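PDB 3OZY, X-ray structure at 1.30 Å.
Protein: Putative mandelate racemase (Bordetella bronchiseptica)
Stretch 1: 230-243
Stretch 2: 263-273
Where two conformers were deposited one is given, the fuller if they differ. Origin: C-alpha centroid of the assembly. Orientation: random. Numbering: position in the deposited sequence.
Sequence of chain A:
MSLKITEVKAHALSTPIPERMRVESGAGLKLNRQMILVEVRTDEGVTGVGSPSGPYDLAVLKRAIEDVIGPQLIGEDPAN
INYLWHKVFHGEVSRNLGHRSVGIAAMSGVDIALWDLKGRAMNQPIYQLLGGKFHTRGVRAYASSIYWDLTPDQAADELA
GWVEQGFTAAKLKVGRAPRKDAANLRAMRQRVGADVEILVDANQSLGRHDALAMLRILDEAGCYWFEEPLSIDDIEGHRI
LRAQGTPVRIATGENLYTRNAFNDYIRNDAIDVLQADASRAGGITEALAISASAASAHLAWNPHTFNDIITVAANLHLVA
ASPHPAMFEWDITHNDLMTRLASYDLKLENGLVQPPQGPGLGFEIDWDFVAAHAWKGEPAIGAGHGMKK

Stretch 1 230-243: LSIDDIEGHRILRA
Stretch 2 263-273: NDYIRNDAIDV

Stretch 1 opens as a loop with a type I turn from Ser231 to Asp234, then runs as a helix from Ile235. Asp234 caps that helix: its OD1 accepts from Gly237 N at 2.9 Å. Stretch 2 begins inside a helix that started earlier in the chain and continues as loop through Asn268 to Asp272. The two helix axes approach to 10.0 Å; their N-to-C directions differ by 44° (signed crossing angle -44°). Ile235 CA and Tyr265 CA lie 6.3 Å apart; Arg239 CA and Ala270 CA lie 3.8 Å apart. Together the stretches bury 607 Å².

Asp264 points toward stretch 1, and its CB meets Ile235 CD1 at 4.0 Å.

Tyr265 (chi1 -90°, chi2 76°) starts sideways, but its ring reaches into stretch 1. Tyr265 OH donates to Ile232 O at 2.8 Å, near the ring plane. Ile235 CG1 (chi1 m, chi2 t) sits over one face of the Tyr265 ring, 4.0 Å from its centroid, in a CH-pi contact. The Tyr265 edge also points at the face of His238 (chi1 m, chi2 80°); the centroids are 5.1 Å apart and the planes at 75°. His238 ND1 donates to Asp234 O at 2.8 Å.

Asn268 (chi1 m, chi2 -76°) points toward stretch 1. Asn268 ND2 donates to Asp264 O at 2.7 Å, and its CB packs on Ile235 CG2 at 3.8 Å. A water donates to Glu236 OE1 at 2.7 Å and, weakly, to Asn268 OD1 at 3.2 Å. Glu236 also holds Arg239 in a salt bridge, Arg239 NH2 to Glu236 OE2 at 2.8 Å. Arg239 CG meets Asn268 O at 3.2 Å.

Asp269 has positive phi (54/40). Asp269 O accepts from Arg242 NH1 at 3.0 Å and from a second water at 2.9 Å; this water also donates to Arg239 O at 3.3 Å.

Ala270 (-112/9) ties back through its N to Tyr265 O at 3.0 Å. The small Ala270 CB fits close to the helix backbone, 3.5 Å from Ile235 O and 3.6 Å from Arg239 N. Ala270 O is buried without a hydrogen-bond partner; His238 CB lies 3.2 Å from it.

Ile271 is extended (-151/139) and points away.

Asp272 OD1 (chi1 m, chi2 -57°) accepts from Arg242 NE at 2.7 Å in a salt bridge. Arg242 is extended through chi3 (t, t, t), with chi4 at -88°. Its guanidinium thus meets a carboxylate and a carbonyl at its edge, where the N-H groups point. A third water donates to Asp272 OD1 at 2.7 Å and accepts from Arg242 NH2 at 3.2 Å.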

ATOM      1  N   LEU A 230       3.917  -4.553 -17.582  1.00  6.59           N
ATOM      2  CA  LEU A 230       2.752  -5.261 -17.054  1.00  5.92           C
ATOM      3  C   LEU A 230       2.332  -4.642 -15.737  1.00  5.63           C
ATOM      4  O   LEU A 230       3.056  -3.836 -15.155  1.00  6.53           O
ATOM      5  CB  LEU A 230       3.103  -6.730 -16.777  1.00  6.32           C
ATOM      6  CG  LEU A 230       3.712  -7.515 -17.939  1.00  6.24           C
ATOM      7  CD1 LEU A 230       4.274  -8.839 -17.443  1.00  9.06           C
ATOM      8  CD2 LEU A 230       2.681  -7.755 -19.034  1.00  8.68           C
ATOM      9  N   SER A 231       1.169  -5.051 -15.251  1.00  7.06           N
ATOM     10  CA  SER A 231       0.796  -4.792 -13.872  1.00  6.16           C
ATOM     11  C   SER A 231       1.967  -5.087 -12.945  1.00  6.46           C
ATOM     12  O   SER A 231       2.601  -6.148 -13.050  1.00  6.86           O
ATOM     13  CB  SER A 231      -0.360  -5.711 -13.486  1.00  7.82           C
ATOM     14  OG  SER A 231      -0.553  -5.682 -12.076  1.00  8.90           O
ATOM     15  N   ILE A 232       2.240  -4.175 -12.014  0.52  6.44           N
ATOM     16  CA  ILE A 232       3.299  -4.420 -11.036  0.52  6.75           C
ATOM     17  C   ILE A 232       2.967  -5.584 -10.109  0.52  7.07           C
ATOM     18  O   ILE A 232       3.831  -6.049  -9.376  0.52  6.60           O
ATOM     19  CB  ILE A 232       3.645  -3.170 -10.175  0.52  6.02           C
ATOM     20  CG1 ILE A 232       2.716  -3.033  -8.959  0.52  6.84           C
ATOM     21  CG2 ILE A 232       3.665  -1.909 -11.035  0.52  6.78           C
ATOM     22  CD1 ILE A 232       1.314  -2.602  -9.301  0.52  7.05           C
ATOM     23  N   ASP A 233       1.720  -6.048 -10.151  1.00  5.57           N
ATOM     24  CA  ASP A 233       1.306  -7.185  -9.348  1.00  7.39           C
ATOM     25  C   ASP A 233       1.641  -8.530  -9.976  1.00  8.35           C
ATOM     26  O   ASP A 233       1.510  -9.569  -9.313  1.00  7.59           O
ATOM     27  CB  ASP A 233      -0.190  -7.094  -9.065  1.00  7.75           C
ATOM     28  CG  ASP A 233      -0.523  -5.969  -8.108  1.00  6.84           C
ATOM     29  OD1 ASP A 233       0.213  -5.821  -7.113  1.00  8.14           O
ATOM     30  OD2 ASP A 233      -1.496  -5.230  -8.357  1.00  8.69           O
ATOM     31  N   ASP A 234       2.054  -8.527 -11.244  1.00  7.22           N
ATOM     32  CA  ASP A 234       2.345  -9.765 -11.960  1.00  7.06           C
ATOM     33  C   ASP A 234       3.860  -9.989 -12.048  1.00  5.52           C
ATOM     34  O   ASP A 234       4.488  -9.721 -13.082  1.00  6.18           O
ATOM     35  CB  ASP A 234       1.727  -9.712 -13.358  1.00  7.03           C
ATOM     36  CG  ASP A 234       1.941 -10.985 -14.129  1.00  6.52           C
ATOM     37  OD1 ASP A 234       2.427 -11.969 -13.525  1.00  7.47           O
ATOM     38  OD2 ASP A 234       1.615 -11.010 -15.338  1.00  7.53           O
ATOM     39  N   ILE A 235       4.458 -10.462 -10.959  1.00  6.32           N
ATOM     40  CA  ILE A 235       5.901 -10.683 -10.944  1.00  7.37           C
ATOM     41  C   ILE A 235       6.333 -11.730 -11.978  1.00  7.20           C
ATOM     42  O   ILE A 235       7.316 -11.540 -12.709  1.00  7.34           O
ATOM     43  CB  ILE A 235       6.394 -11.069  -9.534  1.00  6.47           C
ATOM     44  CG1 ILE A 235       6.092  -9.928  -8.553  1.00  8.22           C
ATOM     45  CG2 ILE A 235       7.887 -11.346  -9.556  1.00 10.34           C
ATOM     46  CD1 ILE A 235       6.490 -10.213  -7.104  1.00  8.91           C
ATOM     47  N   GLU A 236       5.595 -12.834 -12.048  1.00  7.60           N
ATOM     48  CA  GLU A 236       5.929 -13.912 -12.974  1.00  8.37           C
ATOM     49  C   GLU A 236       5.929 -13.454 -14.438  1.00  6.99           C
ATOM     50  O   GLU A 236       6.772 -13.888 -15.233  1.00  7.95           O
ATOM     51  CB  GLU A 236       4.973 -15.095 -12.767  1.00  9.33           C
ATOM     52  CG  GLU A 236       5.021 -16.200 -13.829  1.00 11.22           C
ATOM     53  CD  GLU A 236       6.307 -17.010 -13.830  1.00 15.63           C
ATOM     54  OE1 GLU A 236       7.234 -16.695 -13.056  1.00 14.44           O
ATOM     55  OE2 GLU A 236       6.394 -17.972 -14.624  1.00 16.52           O
ATOM     56  N   GLY A 237       5.001 -12.571 -14.797  1.00  6.73           N
ATOM     57  CA  GLY A 237       4.986 -12.028 -16.145  1.00  7.20           C
ATOM     58  C   GLY A 237       6.280 -11.321 -16.496  1.00  6.41           C
ATOM     59  O   GLY A 237       6.763 -11.411 -17.630  1.00  7.21           O
ATOM     60  N   HIS A 238       6.845 -10.601 -15.533  1.00  6.24           N
ATOM     61  CA  HIS A 238       8.101  -9.901 -15.774  1.00  7.69           C
ATOM     62  C   HIS A 238       9.240 -10.905 -15.952  1.00  6.84           C
ATOM     63  O   HIS A 238      10.133 -10.712 -16.781  1.00  7.43           O
ATOM     64  CB  HIS A 238       8.401  -8.931 -14.623  1.00  6.40           C
ATOM     65  CG  HIS A 238       7.509  -7.721 -14.581  1.00  6.90           C
ATOM     66  ND1 HIS A 238       6.236  -7.746 -14.052  1.00  5.90           N
ATOM     67  CD2 HIS A 238       7.727  -6.438 -14.965  1.00  7.18           C
ATOM     68  CE1 HIS A 238       5.702  -6.537 -14.125  1.00  5.78           C
ATOM     69  NE2 HIS A 238       6.590  -5.722 -14.668  1.00  7.40           N
ATOM     70  N   ARG A 239       9.207 -11.991 -15.178  1.00  7.54           N
ATOM     71  CA  ARG A 239      10.193 -13.048 -15.365  1.00  6.97           C
ATOM     72  C   ARG A 239      10.104 -13.620 -16.780  1.00  6.89           C
ATOM     73  O   ARG A 239      11.124 -13.841 -17.432  1.00  7.50           O
ATOM     74  CB  ARG A 239      10.031 -14.169 -14.335  1.00  7.57           C
ATOM     75  CG  ARG A 239      11.146 -15.224 -14.446  1.00  9.70           C
ATOM     76  CD  ARG A 239      10.797 -16.526 -13.718  1.00 10.33           C
ATOM     77  NE  ARG A 239       9.713 -17.236 -14.383  1.00 11.66           N
ATOM     78  CZ  ARG A 239       9.831 -17.869 -15.548  1.00 16.14           C
ATOM     79  NH1 ARG A 239      10.997 -17.895 -16.189  1.00 17.27           N
ATOM     80  NH2 ARG A 239       8.776 -18.478 -16.075  1.00 17.58           N
ATOM     81  N   ILE A 240       8.882 -13.850 -17.253  1.00  7.05           N
ATOM     82  CA  ILE A 240       8.684 -14.381 -18.597  1.00  7.50           C
ATOM     83  C   ILE A 240       9.310 -13.458 -19.646  1.00  7.16           C
ATOM     84  O   ILE A 240       9.982 -13.920 -20.575  1.00  7.46           O
ATOM     85  CB  ILE A 240       7.191 -14.614 -18.870  1.00  7.26           C
ATOM     86  CG1 ILE A 240       6.690 -15.767 -17.989  1.00  8.62           C
ATOM     87  CG2 ILE A 240       6.948 -14.925 -20.352  1.00 10.51           C
ATOM     88  CD1 ILE A 240       5.184 -15.915 -17.926  1.00 10.82           C
ATOM     89  N   LEU A 241       9.109 -12.154 -19.499  1.00  6.33           N
ATOM     90  CA  LEU A 241       9.700 -11.199 -20.440  1.00  7.02           C
ATOM     91  C   LEU A 241      11.226 -11.237 -20.387  1.00  6.86           C
ATOM     92  O   LEU A 241      11.897 -11.283 -21.414  1.00  7.55           O
ATOM     93  CB  LEU A 241       9.204  -9.782 -20.161  1.00  6.76           C
ATOM     94  CG  LEU A 241       7.714  -9.544 -20.388  1.00  7.08           C
ATOM     95  CD1 LEU A 241       7.307  -8.157 -19.890  1.00  7.70           C
ATOM     96  CD2 LEU A 241       7.387  -9.706 -21.868  1.00  8.61           C
ATOM     97  N   ARG A 242      11.768 -11.233 -19.178  1.00  6.68           N
ATOM     98  CA  ARG A 242      13.206 -11.266 -19.013  1.00  8.73           C
ATOM     99  C   ARG A 242      13.811 -12.575 -19.536  1.00  9.48           C
ATOM    100  O   ARG A 242      14.915 -12.582 -20.089  1.00 10.10           O
ATOM    101  CB  ARG A 242      13.534 -11.035 -17.542  1.00 11.62           C
ATOM    102  CG  ARG A 242      14.973 -10.845 -17.270  1.00 15.53           C
ATOM    103  CD  ARG A 242      15.166 -10.248 -15.902  1.00 10.75           C
ATOM    104  NE  ARG A 242      16.586 -10.249 -15.627  1.00 13.71           N
ATOM    105  CZ  ARG A 242      17.234 -11.267 -15.075  1.00 15.64           C
ATOM    106  NH1 ARG A 242      16.575 -12.359 -14.707  1.00 14.53           N
ATOM    107  NH2 ARG A 242      18.542 -11.185 -14.876  1.00 22.70           N
ATOM    108  N   ALA A 243      13.079 -13.675 -19.376  1.00  8.78           N
ATOM    109  CA  ALA A 243      13.537 -14.988 -19.816  1.00 10.28           C
ATOM    110  C   ALA A 243      13.692 -15.087 -21.332  1.00 10.07           C
ATOM    111  O   ALA A 243      14.257 -16.059 -21.841  1.00 12.30           O
ATOM    112  CB  ALA A 243      12.585 -16.070 -19.312  1.00 11.80           C
ATOM    113  N   ASN A 263      13.148  -7.087  -3.660  1.00  7.66           N
ATOM    114  CA  ASN A 263      13.689  -8.394  -3.306  1.00  7.48           C
ATOM    115  C   ASN A 263      12.831  -9.499  -3.911  1.00  6.91           C
ATOM    116  O   ASN A 263      13.350 -10.479  -4.446  1.00  7.65           O
ATOM    117  CB  ASN A 263      13.775  -8.537  -1.788  1.00  8.80           C
ATOM    118  CG  ASN A 263      14.242  -9.915  -1.362  1.00  9.36           C
ATOM    119  OD1 ASN A 263      13.478 -10.685  -0.766  1.00 12.69           O
ATOM    120  ND2 ASN A 263      15.488 -10.233  -1.667  1.00  9.26           N
ATOM    121  N   ASP A 264      11.516  -9.329  -3.866  1.00  7.20           N
ATOM    122  CA  ASP A 264      10.638 -10.325  -4.474  1.00  7.74           C
ATOM    123  C   ASP A 264      10.857 -10.427  -5.983  1.00  6.46           C
ATOM    124  O   ASP A 264      10.846 -11.519  -6.535  1.00  8.22           O
ATOM    125  CB  ASP A 264       9.171 -10.033  -4.166  1.00  7.77           C
ATOM    126  CG  ASP A 264       8.778 -10.440  -2.768  1.00 10.05           C
ATOM    127  OD1 ASP A 264       9.483 -11.272  -2.162  1.00 13.42           O
ATOM    128  OD2 ASP A 264       7.757  -9.931  -2.281  1.00  8.19           O
ATOM    129  N   TYR A 265      11.037  -9.293  -6.661  1.00  6.91           N
ATOM    130  CA  TYR A 265      11.341  -9.347  -8.086  1.00  6.90           C
ATOM    131  C   TYR A 265      12.679 -10.026  -8.345  1.00  7.75           C
ATOM    132  O   TYR A 265      12.785 -10.867  -9.235  1.00  9.19           O
ATOM    133  CB  TYR A 265      11.303  -7.944  -8.711  1.00  7.12           C
ATOM    134  CG  TYR A 265       9.948  -7.534  -9.240  1.00  6.86           C
ATOM    135  CD1 TYR A 265       8.930  -7.133  -8.380  1.00  7.88           C
ATOM    136  CD2 TYR A 265       9.698  -7.534 -10.602  1.00  6.05           C
ATOM    137  CE1 TYR A 265       7.692  -6.765  -8.872  1.00  6.48           C
ATOM    138  CE2 TYR A 265       8.466  -7.166 -11.103  1.00  7.17           C
ATOM    139  CZ  TYR A 265       7.469  -6.775 -10.237  1.00  6.94           C
ATOM    140  OH  TYR A 265       6.244  -6.408 -10.760  1.00  8.14           O
ATOM    141  N   ILE A 266      13.694  -9.668  -7.572  1.00  7.11           N
ATOM    142  CA  ILE A 266      15.022 -10.248  -7.769  1.00  8.63           C
ATOM    143  C   ILE A 266      15.017 -11.761  -7.535  1.00  9.97           C
ATOM    144  O   ILE A 266      15.595 -12.520  -8.317  1.00 10.12           O
ATOM    145  CB  ILE A 266      16.072  -9.558  -6.887  1.00  7.62           C
ATOM    146  CG1 ILE A 266      16.264  -8.101  -7.327  1.00  8.47           C
ATOM    147  CG2 ILE A 266      17.407 -10.322  -6.916  1.00 10.00           C
ATOM    148  CD1 ILE A 266      17.107  -7.304  -6.381  1.00 11.32           C
ATOM    149  N   ARG A 267      14.341 -12.201  -6.480  0.55  9.19           N
ATOM    150  CA  ARG A 267      14.294 -13.627  -6.139  0.55 10.59           C
ATOM    151  C   ARG A 267      13.544 -14.448  -7.181  0.55 11.31           C
ATOM    152  O   ARG A 267      13.673 -15.678  -7.241  0.55 12.76           O
ATOM    153  CB  ARG A 267      13.655 -13.839  -4.761  0.55 12.23           C
ATOM    154  CG  ARG A 267      14.515 -13.375  -3.609  0.55 16.61           C
ATOM    155  CD  ARG A 267      13.876 -13.712  -2.270  0.55 22.41           C
ATOM    156  NE  ARG A 267      13.816 -15.154  -2.036  0.55 24.87           N
ATOM    157  CZ  ARG A 267      12.692 -15.861  -1.974  0.55 24.11           C
ATOM    158  NH1 ARG A 267      11.519 -15.263  -2.125  0.55 28.30           N
ATOM    159  NH2 ARG A 267      12.745 -17.170  -1.757  0.55 26.48           N
ATOM    160  N   ASN A 268      12.744 -13.770  -7.990  1.00  9.34           N
ATOM    161  CA  ASN A 268      12.038 -14.428  -9.068  1.00  9.72           C
ATOM    162  C   ASN A 268      12.624 -14.148 -10.450  1.00  7.70           C
ATOM    163  O   ASN A 268      11.973 -14.406 -11.461  1.00  9.18           O
ATOM    164  CB  ASN A 268      10.561 -14.061  -9.011  1.00 12.88           C
ATOM    165  CG  ASN A 268       9.869 -14.699  -7.826  1.00 20.39           C
ATOM    166  OD1 ASN A 268       9.582 -15.897  -7.845  1.00 29.10           O
ATOM    167  ND2 ASN A 268       9.632 -13.919  -6.770  1.00 18.12           N
ATOM    168  N   ASP A 269      13.850 -13.626 -10.481  1.00  8.69           N
ATOM    169  CA  ASP A 269      14.550 -13.366 -11.744  1.00  7.68           C
ATOM    170  C   ASP A 269      13.701 -12.510 -12.686  1.00  7.96           C
ATOM    171  O   ASP A 269      13.681 -12.717 -13.902  1.00  8.40           O
ATOM    172  CB  ASP A 269      14.962 -14.690 -12.410  1.00 10.35           C
ATOM    173  CG  ASP A 269      15.967 -15.478 -11.573  1.00 13.92           C
ATOM    174  OD1 ASP A 269      16.869 -14.860 -10.973  1.00 17.38           O
ATOM    175  OD2 ASP A 269      15.859 -16.720 -11.520  1.00 19.61           O
ATOM    176  N   ALA A 270      13.026 -11.522 -12.110  1.00  7.37           N
ATOM    177  CA  ALA A 270      11.971 -10.814 -12.818  1.00  7.41           C
ATOM    178  C   ALA A 270      12.304  -9.353 -13.138  1.00  7.06           C
ATOM    179  O   ALA A 270      11.430  -8.614 -13.582  1.00  7.83           O
ATOM    180  CB  ALA A 270      10.669 -10.897 -12.018  1.00  8.40           C
ATOM    181  N   ILE A 271      13.545  -8.920 -12.927  1.00  6.29           N
ATOM    182  CA  ILE A 271      13.839  -7.495 -13.121  1.00  6.41           C
ATOM    183  C   ILE A 271      15.285  -7.239 -13.532  1.00  6.39           C
ATOM    184  O   ILE A 271      16.206  -7.873 -13.006  1.00  7.66           O
ATOM    185  CB  ILE A 271      13.477  -6.692 -11.837  1.00  6.09           C
ATOM    186  CG1 ILE A 271      13.392  -5.184 -12.098  1.00  6.72           C
ATOM    187  CG2 ILE A 271      14.428  -7.037 -10.672  1.00  7.22           C
ATOM    188  CD1 ILE A 271      12.765  -4.436 -10.910  1.00  7.25           C
ATOM    189  N   ASP A 272      15.482  -6.310 -14.468  1.00  6.56           N
ATOM    190  CA  ASP A 272      16.817  -5.864 -14.871  1.00  6.17           C
ATOM    191  C   ASP A 272      17.173  -4.511 -14.266  1.00  6.38           C
ATOM    192  O   ASP A 272      18.318  -4.274 -13.877  1.00  7.29           O
ATOM    193  CB  ASP A 272      16.922  -5.765 -16.395  1.00  6.22           C
ATOM    194  CG  ASP A 272      16.833  -7.108 -17.074  1.00  6.79           C
ATOM    195  OD1 ASP A 272      17.649  -8.004 -16.757  1.00  9.16           O
ATOM    196  OD2 ASP A 272      15.931  -7.255 -17.920  1.00  6.90           O
ATOM    197  N   VAL A 273      16.189  -3.615 -14.232  1.00  5.91           N
ATOM    198  CA  VAL A 273      16.392  -2.248 -13.766  1.00  5.05           C
ATOM    199  C   VAL A 273      15.366  -1.940 -12.684  1.00  5.97           C
ATOM    200  O   VAL A 273      14.158  -1.928 -12.944  1.00  6.61           O
ATOM    201  CB  VAL A 273      16.256  -1.236 -14.918  1.00  6.37           C
ATOM    202  CG1 VAL A 273      16.279   0.194 -14.387  1.00  7.87           C
ATOM    203  CG2 VAL A 273      17.348  -1.451 -15.965  1.00  7.48           C
TER
HETATM  204  O   HOH W   1       8.079 -15.699 -10.707  1.00 28.44           O
HETATM  205  O   HOH W   2      14.058 -14.493 -16.101  1.00 16.37           O
HETATM  206  O   HOH W   3      20.157  -8.675 -16.000  1.00 11.95           O